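Local coordinates for protein (endonuclease) (Salmonella typhimurium, PDB 1BYR) that belongs to the phospholipase D-like family of endonucleases and is present here as two copies of the chain, at residues Asn79-Phe90 with Asp143-Ser153. Residues are numbered along the deposited sequence; the frame is centred on the assembly and turned at random.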
ATOM      1  N   ASN A  79      14.436 -19.307 -12.680  1.00 15.08           N
ATOM      2  CA  ASN A  79      15.267 -19.698 -13.822  1.00 16.00           C
ATOM      3  C   ASN A  79      16.372 -18.686 -14.108  1.00 16.49           C
ATOM      4  O   ASN A  79      17.381 -19.022 -14.727  1.00 16.90           O
ATOM      5  CB  ASN A  79      14.412 -19.871 -15.076  1.00 15.46           C
ATOM      6  CG  ASN A  79      13.547 -21.107 -15.020  1.00 20.04           C
ATOM      7  OD1 ASN A  79      13.920 -22.119 -14.426  1.00 21.29           O
ATOM      8  ND2 ASN A  79      12.382 -21.039 -15.634  1.00 20.36           N
ATOM      9  N   SER A  80      16.171 -17.445 -13.662  1.00 14.75           N
ATOM     10  CA  SER A  80      17.150 -16.377 -13.859  1.00 12.44           C
ATOM     11  C   SER A  80      18.202 -16.294 -12.754  1.00 11.49           C
ATOM     12  O   SER A  80      19.069 -15.434 -12.793  1.00 13.01           O
ATOM     13  CB  SER A  80      16.450 -15.027 -13.965  1.00 12.15           C
ATOM     14  OG  SER A  80      15.583 -15.012 -15.076  1.00 17.35           O
ATOM     15  N   GLY A  81      18.123 -17.173 -11.765  1.00 10.37           N
ATOM     16  CA  GLY A  81      19.105 -17.138 -10.698  1.00  9.82           C
ATOM     17  C   GLY A  81      18.766 -16.137  -9.602  1.00 10.36           C
ATOM     18  O   GLY A  81      19.602 -15.844  -8.754  1.00 11.16           O
ATOM     19  N   ILE A  82      17.546 -15.605  -9.612  1.00 10.21           N
ATOM     20  CA  ILE A  82      17.138 -14.656  -8.580  1.00  9.06           C
ATOM     21  C   ILE A  82      16.603 -15.431  -7.388  1.00  9.02           C
ATOM     22  O   ILE A  82      15.610 -16.152  -7.502  1.00  9.14           O
ATOM     23  CB  ILE A  82      15.993 -13.709  -9.056  1.00 10.55           C
ATOM     24  CG1 ILE A  82      16.556 -12.583  -9.919  1.00  7.74           C
ATOM     25  CG2 ILE A  82      15.275 -13.097  -7.843  1.00 10.29           C
ATOM     26  CD1 ILE A  82      15.495 -11.910 -10.797  1.00  6.39           C
ATOM     27  N   PRO A  83      17.255 -15.292  -6.225  1.00 10.05           N
ATOM     28  CA  PRO A  83      16.790 -16.005  -5.027  1.00 11.19           C
ATOM     29  C   PRO A  83      15.341 -15.629  -4.662  1.00 10.31           C
ATOM     30  O   PRO A  83      15.016 -14.461  -4.427  1.00  9.77           O
ATOM     31  CB  PRO A  83      17.795 -15.593  -3.947  1.00 11.28           C
ATOM     32  CG  PRO A  83      19.022 -15.126  -4.739  1.00 10.68           C
ATOM     33  CD  PRO A  83      18.461 -14.488  -5.959  1.00  9.60           C
ATOM     34  N   LEU A  84      14.462 -16.624  -4.621  1.00  8.51           N
ATOM     35  CA  LEU A  84      13.064 -16.376  -4.319  1.00  8.89           C
ATOM     36  C   LEU A  84      12.487 -17.324  -3.270  1.00  8.91           C
ATOM     37  O   LEU A  84      12.788 -18.519  -3.253  1.00 10.00           O
ATOM     38  CB  LEU A  84      12.262 -16.468  -5.619  1.00  8.07           C
ATOM     39  CG  LEU A  84      10.739 -16.546  -5.561  1.00  7.77           C
ATOM     40  CD1 LEU A  84      10.164 -15.138  -5.356  1.00  6.26           C
ATOM     41  CD2 LEU A  84      10.220 -17.167  -6.860  1.00  5.18           C
ATOM     42  N   ARG A  85      11.657 -16.776  -2.379  1.00  9.47           N
ATOM     43  CA  ARG A  85      11.020 -17.562  -1.330  1.00  9.12           C
ATOM     44  C   ARG A  85       9.531 -17.269  -1.166  1.00  8.23           C
ATOM     45  O   ARG A  85       9.066 -16.150  -1.390  1.00  5.11           O
ATOM     46  CB  ARG A  85      11.696 -17.313   0.031  1.00  8.88           C
ATOM     47  CG  ARG A  85      13.122 -17.805   0.151  1.00 11.54           C
ATOM     48  CD  ARG A  85      13.616 -17.770   1.602  1.00 13.33           C
ATOM     49  NE  ARG A  85      14.866 -18.507   1.741  1.00 13.26           N
ATOM     50  CZ  ARG A  85      15.675 -18.422   2.790  1.00 18.36           C
ATOM     51  NH1 ARG A  85      15.378 -17.623   3.815  1.00 17.70           N
ATOM     52  NH2 ARG A  85      16.793 -19.139   2.815  1.00 19.06           N
ATOM     53  N   THR A  86       8.785 -18.302  -0.777  1.00  6.92           N
ATOM     54  CA  THR A  86       7.373 -18.156  -0.493  1.00  8.59           C
ATOM     55  C   THR A  86       7.276 -18.141   1.035  1.00 10.39           C
ATOM     56  O   THR A  86       8.043 -18.820   1.718  1.00 11.12           O
ATOM     57  CB  THR A  86       6.539 -19.311  -1.077  1.00  8.76           C
ATOM     58  OG1 THR A  86       7.055 -20.561  -0.622  1.00  9.95           O
ATOM     59  CG2 THR A  86       6.580 -19.272  -2.583  1.00 11.71           C
ATOM     60  N   ASP A  87       6.344 -17.362   1.578  1.00 10.06           N
ATOM     61  CA  ASP A  87       6.190 -17.248   3.029  1.00 11.20           C
ATOM     62  C   ASP A  87       4.740 -17.501   3.395  1.00 12.14           C
ATOM     63  O   ASP A  87       3.835 -16.850   2.870  1.00 12.26           O
ATOM     64  CB  ASP A  87       6.625 -15.840   3.461  1.00 10.83           C
ATOM     65  CG  ASP A  87       6.375 -15.555   4.939  1.00 13.20           C
ATOM     66  OD1 ASP A  87       6.134 -16.489   5.722  1.00 11.16           O
ATOM     67  OD2 ASP A  87       6.434 -14.365   5.316  1.00 11.58           O
ATOM     68  N   SER A  88       4.515 -18.468   4.279  1.00 12.74           N
ATOM     69  CA  SER A  88       3.166 -18.814   4.698  1.00 12.88           C
ATOM     70  C   SER A  88       2.962 -18.641   6.194  1.00 13.04           C
ATOM     71  O   SER A  88       1.968 -19.096   6.739  1.00 12.86           O
ATOM     72  CB  SER A  88       2.875 -20.273   4.338  1.00 14.89           C
ATOM     73  OG  SER A  88       3.770 -21.138   5.023  1.00 16.32           O
ATOM     74  N   ASN A  89       3.912 -17.999   6.854  1.00 13.83           N
ATOM     75  CA  ASN A  89       3.815 -17.809   8.290  1.00 14.36           C
ATOM     76  C   ASN A  89       2.802 -16.758   8.728  1.00 14.43           C
ATOM     77  O   ASN A  89       2.578 -16.563   9.918  1.00 13.91           O
ATOM     78  CB  ASN A  89       5.194 -17.504   8.863  1.00 18.36           C
ATOM     79  CG  ASN A  89       6.046 -18.760   8.987  1.00 25.33           C
ATOM     80  OD1 ASN A  89       5.517 -19.878   9.080  1.00 25.59           O
ATOM     81  ND2 ASN A  89       7.360 -18.596   8.981  1.00 26.21           N
ATOM     82  N   PHE A  90       2.179 -16.106   7.753  1.00 11.73           N
ATOM     83  CA  PHE A  90       1.182 -15.082   8.024  1.00 11.70           C
ATOM     84  C   PHE A  90      -0.100 -15.405   7.247  1.00 11.14           C
ATOM     85  O   PHE A  90      -0.035 -15.920   6.124  1.00  9.15           O
ATOM     86  CB  PHE A  90       1.709 -13.701   7.595  1.00 12.07           C
ATOM     87  CG  PHE A  90       2.991 -13.277   8.288  1.00 12.06           C
ATOM     88  CD1 PHE A  90       4.235 -13.607   7.754  1.00 10.62           C
ATOM     89  CD2 PHE A  90       2.949 -12.525   9.456  1.00  9.97           C
ATOM     90  CE1 PHE A  90       5.411 -13.197   8.365  1.00  7.42           C
ATOM     91  CE2 PHE A  90       4.125 -12.115  10.069  1.00 10.43           C
ATOM     92  CZ  PHE A  90       5.362 -12.454   9.514  1.00  8.03           C
ATOM     93  N   ASP A 143      13.084 -10.283   8.081  1.00  9.69           N
ATOM     94  CA  ASP A 143      12.315 -11.125   8.986  1.00  8.93           C
ATOM     95  C   ASP A 143      11.372 -12.055   8.224  1.00  7.45           C
ATOM     96  O   ASP A 143      11.217 -13.218   8.576  1.00  6.70           O
ATOM     97  CB  ASP A 143      11.506 -10.255   9.952  1.00 11.16           C
ATOM     98  CG  ASP A 143      10.722 -11.081  10.927  1.00 11.60           C
ATOM     99  OD1 ASP A 143      11.325 -11.524  11.923  1.00 12.01           O
ATOM    100  OD2 ASP A 143       9.515 -11.300  10.691  1.00 11.74           O
ATOM    101  N   ARG A 144      10.735 -11.539   7.179  1.00  6.52           N
ATOM    102  CA  ARG A 144       9.816 -12.337   6.372  1.00  4.19           C
ATOM    103  C   ARG A 144      10.585 -13.331   5.511  1.00  6.28           C
ATOM    104  O   ARG A 144      10.172 -14.470   5.361  1.00  7.08           O
ATOM    105  CB  ARG A 144       8.974 -11.421   5.483  1.00  4.70           C
ATOM    106  CG  ARG A 144       7.705 -10.826   6.161  1.00  5.06           C
ATOM    107  CD  ARG A 144       7.928 -10.392   7.616  1.00  4.21           C
ATOM    108  NE  ARG A 144       6.786  -9.625   8.132  1.00  4.85           N
ATOM    109  CZ  ARG A 144       6.704  -9.113   9.360  1.00  6.00           C
ATOM    110  NH1 ARG A 144       7.694  -9.285  10.225  1.00  2.00           N
ATOM    111  NH2 ARG A 144       5.642  -8.392   9.710  1.00  3.85           N
ATOM    112  N   TRP A 145      11.706 -12.897   4.944  1.00  7.20           N
ATOM    113  CA  TRP A 145      12.548 -13.772   4.120  1.00  9.81           C
ATOM    114  C   TRP A 145      13.070 -14.962   4.939  1.00  9.62           C
ATOM    115  O   TRP A 145      12.988 -16.118   4.513  1.00  8.94           O
ATOM    116  CB  TRP A 145      13.727 -12.968   3.556  1.00  8.80           C
ATOM    117  CG  TRP A 145      14.838 -13.797   2.972  1.00 11.28           C
ATOM    118  CD1 TRP A 145      15.975 -14.214   3.615  1.00 13.40           C
ATOM    119  CD2 TRP A 145      14.944 -14.284   1.628  1.00 10.36           C
ATOM    120  NE1 TRP A 145      16.770 -14.924   2.757  1.00 13.61           N
ATOM    121  CE2 TRP A 145      16.159 -14.985   1.532  1.00 12.69           C
ATOM    122  CE3 TRP A 145      14.123 -14.193   0.501  1.00  9.65           C
ATOM    123  CZ2 TRP A 145      16.581 -15.596   0.343  1.00 11.86           C
ATOM    124  CZ3 TRP A 145      14.545 -14.803  -0.680  1.00 12.20           C
ATOM    125  CH2 TRP A 145      15.760 -15.492  -0.749  1.00 11.92           C
ATOM    126  N   ASN A 146      13.584 -14.668   6.126  1.00 12.13           N
ATOM    127  CA  ASN A 146      14.134 -15.693   7.005  1.00 14.60           C
ATOM    128  C   ASN A 146      13.199 -16.846   7.342  1.00 16.31           C
ATOM    129  O   ASN A 146      13.662 -17.923   7.705  1.00 19.11           O
ATOM    130  CB  ASN A 146      14.657 -15.049   8.292  1.00 14.55           C
ATOM    131  CG  ASN A 146      15.911 -14.214   8.044  1.00 16.86           C
ATOM    132  OD1 ASN A 146      16.502 -14.283   6.974  1.00 15.64           O
ATOM    133  ND2 ASN A 146      16.305 -13.433   9.035  1.00 18.07           N
ATOM    134  N   GLN A 147      11.891 -16.646   7.226  1.00 15.38           N
ATOM    135  CA  GLN A 147      10.978 -17.741   7.518  1.00 16.59           C
ATOM    136  C   GLN A 147      10.267 -18.214   6.260  1.00 16.93           C
ATOM    137  O   GLN A 147       9.172 -18.795   6.322  1.00 16.57           O
ATOM    138  CB  GLN A 147       9.950 -17.325   8.571  1.00 18.72           C
ATOM    139  CG  GLN A 147       9.178 -16.092   8.242  1.00 16.64           C
ATOM    140  CD  GLN A 147       8.559 -15.498   9.471  1.00 20.03           C
ATOM    141  OE1 GLN A 147       7.839 -16.170  10.215  1.00 20.25           O
ATOM    142  NE2 GLN A 147       8.828 -14.233   9.709  1.00 20.80           N
ATOM    143  N   GLY A 148      10.892 -17.954   5.116  1.00 14.59           N
ATOM    144  CA  GLY A 148      10.319 -18.362   3.849  1.00 14.79           C
ATOM    145  C   GLY A 148      10.898 -19.675   3.366  1.00 15.48           C
ATOM    146  O   GLY A 148      11.877 -20.186   3.930  1.00 14.55           O
ATOM    147  N   ARG A 149      10.297 -20.222   2.314  1.00 14.68           N
ATOM    148  CA  ARG A 149      10.733 -21.489   1.725  1.00 16.14           C
ATOM    149  C   ARG A 149      11.288 -21.208   0.329  1.00 13.78           C
ATOM    150  O   ARG A 149      10.641 -20.559  -0.482  1.00 14.00           O
ATOM    151  CB  ARG A 149       9.532 -22.440   1.614  1.00 19.59           C
ATOM    152  CG  ARG A 149       9.842 -23.916   1.815  1.00 25.40           C
ATOM    153  CD  ARG A 149       8.684 -24.592   2.537  1.00 31.05           C
ATOM    154  NE  ARG A 149       8.962 -24.820   3.957  1.00 34.35           N
ATOM    155  CZ  ARG A 149       8.054 -25.207   4.853  1.00 34.30           C
ATOM    156  NH1 ARG A 149       6.799 -25.397   4.486  1.00 34.46           N
ATOM    157  NH2 ARG A 149       8.404 -25.399   6.121  1.00 33.76           N
ATOM    158  N   ASP A 150      12.494 -21.682   0.059  1.00 14.48           N
ATOM    159  CA  ASP A 150      13.108 -21.471  -1.251  1.00 12.81           C
ATOM    160  C   ASP A 150      12.225 -21.980  -2.375  1.00 13.62           C
ATOM    161  O   ASP A 150      11.589 -23.021  -2.251  1.00 12.77           O
ATOM    162  CB  ASP A 150      14.425 -22.237  -1.359  1.00 14.78           C
ATOM    163  CG  ASP A 150      15.593 -21.509  -0.737  1.00 17.10           C
ATOM    164  OD1 ASP A 150      15.530 -20.278  -0.541  1.00 16.61           O
ATOM    165  OD2 ASP A 150      16.596 -22.186  -0.442  1.00 18.87           O
ATOM    166  N   TYR A 151      12.172 -21.245  -3.482  1.00 13.36           N
ATOM    167  CA  TYR A 151      11.444 -21.719  -4.658  1.00 13.91           C
ATOM    168  C   TYR A 151      12.518 -21.680  -5.731  1.00 15.33           C
ATOM    169  O   TYR A 151      12.905 -20.610  -6.188  1.00 12.60           O
ATOM    170  CB  TYR A 151      10.295 -20.806  -5.063  1.00 12.18           C
ATOM    171  CG  TYR A 151       9.487 -21.388  -6.210  1.00 11.82           C
ATOM    172  CD1 TYR A 151       8.408 -22.244  -5.970  1.00  8.93           C
ATOM    173  CD2 TYR A 151       9.812 -21.095  -7.537  1.00  9.25           C
ATOM    174  CE1 TYR A 151       7.675 -22.779  -7.024  1.00  9.01           C
ATOM    175  CE2 TYR A 151       9.084 -21.628  -8.591  1.00  9.47           C
ATOM    176  CZ  TYR A 151       8.017 -22.471  -8.331  1.00  9.65           C
ATOM    177  OH  TYR A 151       7.283 -22.997  -9.374  1.00  9.46           O
ATOM    178  N   ARG A 152      13.005 -22.847  -6.129  1.00 19.26           N
ATOM    179  CA  ARG A 152      14.091 -22.886  -7.104  1.00 23.13           C
ATOM    180  C   ARG A 152      13.794 -23.597  -8.410  1.00 24.55           C
ATOM    181  O   ARG A 152      12.724 -24.162  -8.620  1.00 23.37           O
ATOM    182  CB  ARG A 152      15.333 -23.533  -6.464  1.00 24.06           C
ATOM    183  CG  ARG A 152      16.411 -22.545  -6.035  1.00 29.54           C
ATOM    184  CD  ARG A 152      16.891 -22.789  -4.594  1.00 33.03           C
ATOM    185  NE  ARG A 152      18.165 -22.120  -4.331  1.00 36.32           N
ATOM    186  CZ  ARG A 152      18.295 -20.820  -4.055  1.00 39.30           C
ATOM    187  NH1 ARG A 152      17.227 -20.028  -4.007  1.00 39.41           N
ATOM    188  NH2 ARG A 152      19.501 -20.304  -3.844  1.00 40.07           N
ATOM    189  N   SER A 153      14.793 -23.544  -9.286  1.00 28.47           N
ATOM    190  CA  SER A 153      14.742 -24.175 -10.585  1.00 32.26           C
ATOM    191  C   SER A 153      16.110 -24.821 -10.764  1.00 31.20           C
ATOM    192  O   SER A 153      16.147 -26.030 -11.055  1.00 31.52           O
ATOM    193  CB  SER A 153      14.480 -23.138 -11.685  1.00 33.84           C
ATOM    194  OG  SER A 153      13.080 -23.013 -11.927  1.00 39.69           O
TER
HETATM  195  O   HOH W   1      15.387 -19.206  -5.678  1.00 19.71           O
HETATM  196  O   HOH W   2      18.664 -20.056   0.797  1.00 21.01           O
HETATM  197  O   HOH W   3       8.584 -22.323  -2.122  1.00 13.51           O
HETATM  198  O   HOH W   4       7.123 -19.860   5.003  1.00  7.89           O
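Arg85 lies across the indole of Trp145, its guanidinium flat on the ring with the planes 11° apart and CD 3.6 Å from the centroid of the six-membered ring. CG sits anti to the carbonyl carbon (chi1 -67°) and the chain then runs extended to NE, which carries the charged end over the five-membered ring. All three guanidinium nitrogens are used: NE gives an almost straight bond to Asp150 OD1 (3.0 Å, 176°), meeting the carboxylate from above its plane; NH1 donates to Trp145 O at 2.9 Å; NH2 reaches a water that also serves Asp150 OD2. Gly148 N reaches Trp145 O from the opposite face of its plane, giving this carbonyl two donors.

Beyond this turn the strands run antiparallel. Thr86 and Arg149 exchange both backbone bonds, and Tyr151 N donates to Leu84 O (2.8 Å). One water satisfies Leu84 N and Tyr151 O together; another joins Thr86 OG1, also bonded to Glu62, to Asp150 O. Ser153 OG donates to Asn79 OD1 (2.8 Å). At the other end Asn89 ND2 makes a bent bond to a lone pair of Gln147 OE1 (2.8 Å), which lies out of the Asn89 amide plane, while Asp87 OD1 accepts from Asn89 N in an Asx turn and its OD2 from Gln93. Phe90 CZ rests over one face of the Arg144 guanidinium, whose NH1 pairs with Asp143 OD2 and with Glu12 of the second subunit.

Strand 149-150 is outermost on its side of the sheet within this chain, beside 84-87, which bonds on its other side to 55-61; helix 131-146 lays Trp145 against Val59, and Tyr151 packs on Met74 of helix 68-79.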